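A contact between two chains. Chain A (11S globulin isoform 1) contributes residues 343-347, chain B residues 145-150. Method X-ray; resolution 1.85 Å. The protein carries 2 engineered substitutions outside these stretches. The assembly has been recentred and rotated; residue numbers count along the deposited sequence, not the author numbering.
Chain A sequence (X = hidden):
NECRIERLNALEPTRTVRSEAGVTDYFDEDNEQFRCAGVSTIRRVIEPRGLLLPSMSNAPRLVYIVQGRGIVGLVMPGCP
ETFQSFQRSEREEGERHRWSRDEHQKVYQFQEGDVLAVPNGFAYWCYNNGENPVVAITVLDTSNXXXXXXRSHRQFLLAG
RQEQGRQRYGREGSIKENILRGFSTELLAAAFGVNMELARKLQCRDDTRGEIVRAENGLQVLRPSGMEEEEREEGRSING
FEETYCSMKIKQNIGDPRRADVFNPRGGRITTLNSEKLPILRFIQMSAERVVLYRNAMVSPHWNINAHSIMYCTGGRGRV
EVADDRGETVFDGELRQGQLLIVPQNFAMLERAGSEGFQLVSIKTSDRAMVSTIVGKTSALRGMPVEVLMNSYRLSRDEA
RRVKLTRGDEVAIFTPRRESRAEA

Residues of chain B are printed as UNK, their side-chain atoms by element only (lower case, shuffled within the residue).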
# COMPACT_ATOMS: atom_id res chain seq x y z
N VAL A 343 -0.48 25.50 -18.66
CA VAL A 343 0.43 26.12 -17.70
C VAL A 343 1.36 25.02 -17.19
O VAL A 343 0.92 24.09 -16.50
CB VAL A 343 -0.34 26.81 -16.57
CG1 VAL A 343 0.61 27.58 -15.64
CG2 VAL A 343 -1.41 27.79 -17.19
N PRO A 344 2.64 25.09 -17.51
CA PRO A 344 3.57 24.03 -17.09
C PRO A 344 3.76 23.99 -15.58
O PRO A 344 3.63 24.99 -14.87
CB PRO A 344 4.87 24.40 -17.80
CG PRO A 344 4.45 25.28 -18.94
CD PRO A 344 3.27 26.04 -18.44
N GLN A 345 4.09 22.79 -15.10
CA GLN A 345 4.39 22.57 -13.70
C GLN A 345 5.40 23.61 -13.23
O GLN A 345 6.32 23.98 -13.98
CB GLN A 345 4.96 21.15 -13.52
CG GLN A 345 5.47 20.86 -12.11
CD GLN A 345 6.26 19.55 -12.02
OE1 GLN A 345 6.41 18.95 -10.94
NE2 GLN A 345 6.78 19.10 -13.15
N ASN A 346 5.19 24.11 -12.02
CA ASN A 346 6.12 25.02 -11.34
C ASN A 346 5.99 26.45 -11.86
O ASN A 346 6.41 27.38 -11.16
CB ASN A 346 7.59 24.57 -11.49
CG ASN A 346 8.02 23.53 -10.48
OD1 ASN A 346 8.28 22.38 -10.83
ND2 ASN A 346 8.21 23.96 -9.23
N PHE A 347 5.46 26.67 -13.07
CA PHE A 347 5.28 28.05 -13.55
C PHE A 347 4.29 28.79 -12.66
O PHE A 347 3.28 28.23 -12.24
CB PHE A 347 4.78 28.09 -14.99
CG PHE A 347 5.85 27.84 -16.01
CD1 PHE A 347 6.87 26.93 -15.76
CD2 PHE A 347 5.83 28.49 -17.24
CE1 PHE A 347 7.87 26.68 -16.70
CE2 PHE A 347 6.82 28.24 -18.20
CZ PHE A 347 7.84 27.33 -17.93
N UNK B 145 10.40 11.01 -11.54
CA UNK B 145 9.08 11.20 -12.13
C UNK B 145 8.36 12.39 -11.54
O UNK B 145 7.42 12.90 -12.16
o UNK B 145 6.74 10.65 -13.68
o UNK B 145 7.33 8.53 -13.63
c UNK B 145 7.36 9.69 -13.17
c UNK B 145 8.21 9.96 -11.95
N UNK B 146 8.80 12.89 -10.38
CA UNK B 146 8.20 14.12 -9.84
C UNK B 146 8.37 15.30 -10.79
O UNK B 146 7.50 16.19 -10.86
c UNK B 146 8.81 14.43 -8.47
N UNK B 147 9.45 15.32 -11.55
CA UNK B 147 9.78 16.41 -12.45
C UNK B 147 9.13 16.15 -13.80
O UNK B 147 9.59 15.28 -14.55
c UNK B 147 11.68 17.44 -13.78
c UNK B 147 11.29 16.53 -12.61
n UNK B 147 12.77 17.10 -14.46
o UNK B 147 11.01 18.43 -14.05
N UNK B 148 8.07 16.86 -14.13
CA UNK B 148 7.42 16.70 -15.41
C UNK B 148 7.86 17.74 -16.44
O UNK B 148 7.30 17.78 -17.53
c UNK B 148 3.83 15.63 -14.23
o UNK B 148 3.22 15.91 -15.26
n UNK B 148 3.23 15.16 -13.14
c UNK B 148 5.35 15.79 -14.16
c UNK B 148 5.89 16.73 -15.25
N UNK B 149 8.86 18.57 -16.12
CA UNK B 149 9.49 19.44 -17.12
C UNK B 149 10.61 18.71 -17.85
O UNK B 149 10.58 17.48 -17.96
c UNK B 149 8.98 21.55 -15.70
c UNK B 149 9.63 22.72 -15.01
c UNK B 149 7.84 22.02 -16.63
c UNK B 149 10.00 20.72 -16.47
N UNK B 150 11.59 19.45 -18.35
CA UNK B 150 12.72 18.82 -19.02
C UNK B 150 13.70 18.24 -17.99
O UNK B 150 13.66 18.56 -16.80
c UNK B 150 13.59 21.19 -19.28
o UNK B 150 14.73 21.68 -19.18
o UNK B 150 12.57 21.78 -18.87
c UNK B 150 13.43 19.82 -19.94

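Position 145 of chain B carries four side-chain atoms, two carbons and two oxygens, with both oxygens on the second carbon, a carboxylate carried directly on CB. It touches nothing on the chain A stretch and lies exposed, a comfortable place for a charged group. This is D145(B).

Position 146 has a single side-chain carbon. This CB, pointing sideways, comes no nearer than 5.7 Å to the chain A stretch, at the atom modelled as OE1 of Q345(A), and what approaches instead is the backbone: O of position 146 lies 3.0 Å from that same OE1 of Q345(A). So small a side chain adds little bulk beside this approach. The residue is A146(B).

At position 147 there are two carbons, the second bearing one oxygen and one nitrogen. With a chain A stretch nearby but barely touched, these atoms serve chain B itself. The nitrogen lies 2.9 Å from the backbone O of position 150, along a nearly straight line from its hydrogen, and the oxygen accepts from the backbone N of position 149 at 3.0 Å. A short amide that both donates and accepts is N147(B), and its two bonds tie together the backbone that follows.

Position 148 shows three carbons in a row, the third with one oxygen and one nitrogen: a longer amide. Its CB lies 3.3 Å from the atom modelled as NE2 of Q345(A), and its backbone N is 2.8 Å from the same atom. This is Q148(B), whose amide end finds hydrogen bonds elsewhere in the structure, so its polar atoms are satisfied away from this contact.

Four carbons, forked at the second, occupy position 149, with no polar atom among them. One branch end sits 4.0 Å from CB of P344(A) and 3.6 Å from O of Q345(A). This is L149(B); its buried, apolar side chain suits the proline, which its CD2 meets.

Position 150 again has two carbons, the second with two oxygens, and does not reach the chain A stretch. It is D150(B); a carboxylate suits this buried site because both its oxygens have hydrogen-bonding partners outside the two stretches.

The contact centres on a type II turn from P344(A) to F347(A), closed by N of F347(A) donating to O of P344(A) at 3.1 Å. From this turn the CA-to-CB bond of Q345(A) points toward chain B, and its extended side chain, with chi1 and chi2 both t, brings the amide close to the backbone of A146(B) and Q148(B); that amide is probably turned over in the model, so the bonding there remains open. Beside it, L149(B) packs on P344(A), and together the stretches bury 246 Å², most of it on Q345(A) and L149(B).

Chain B 145-150: DANQLD
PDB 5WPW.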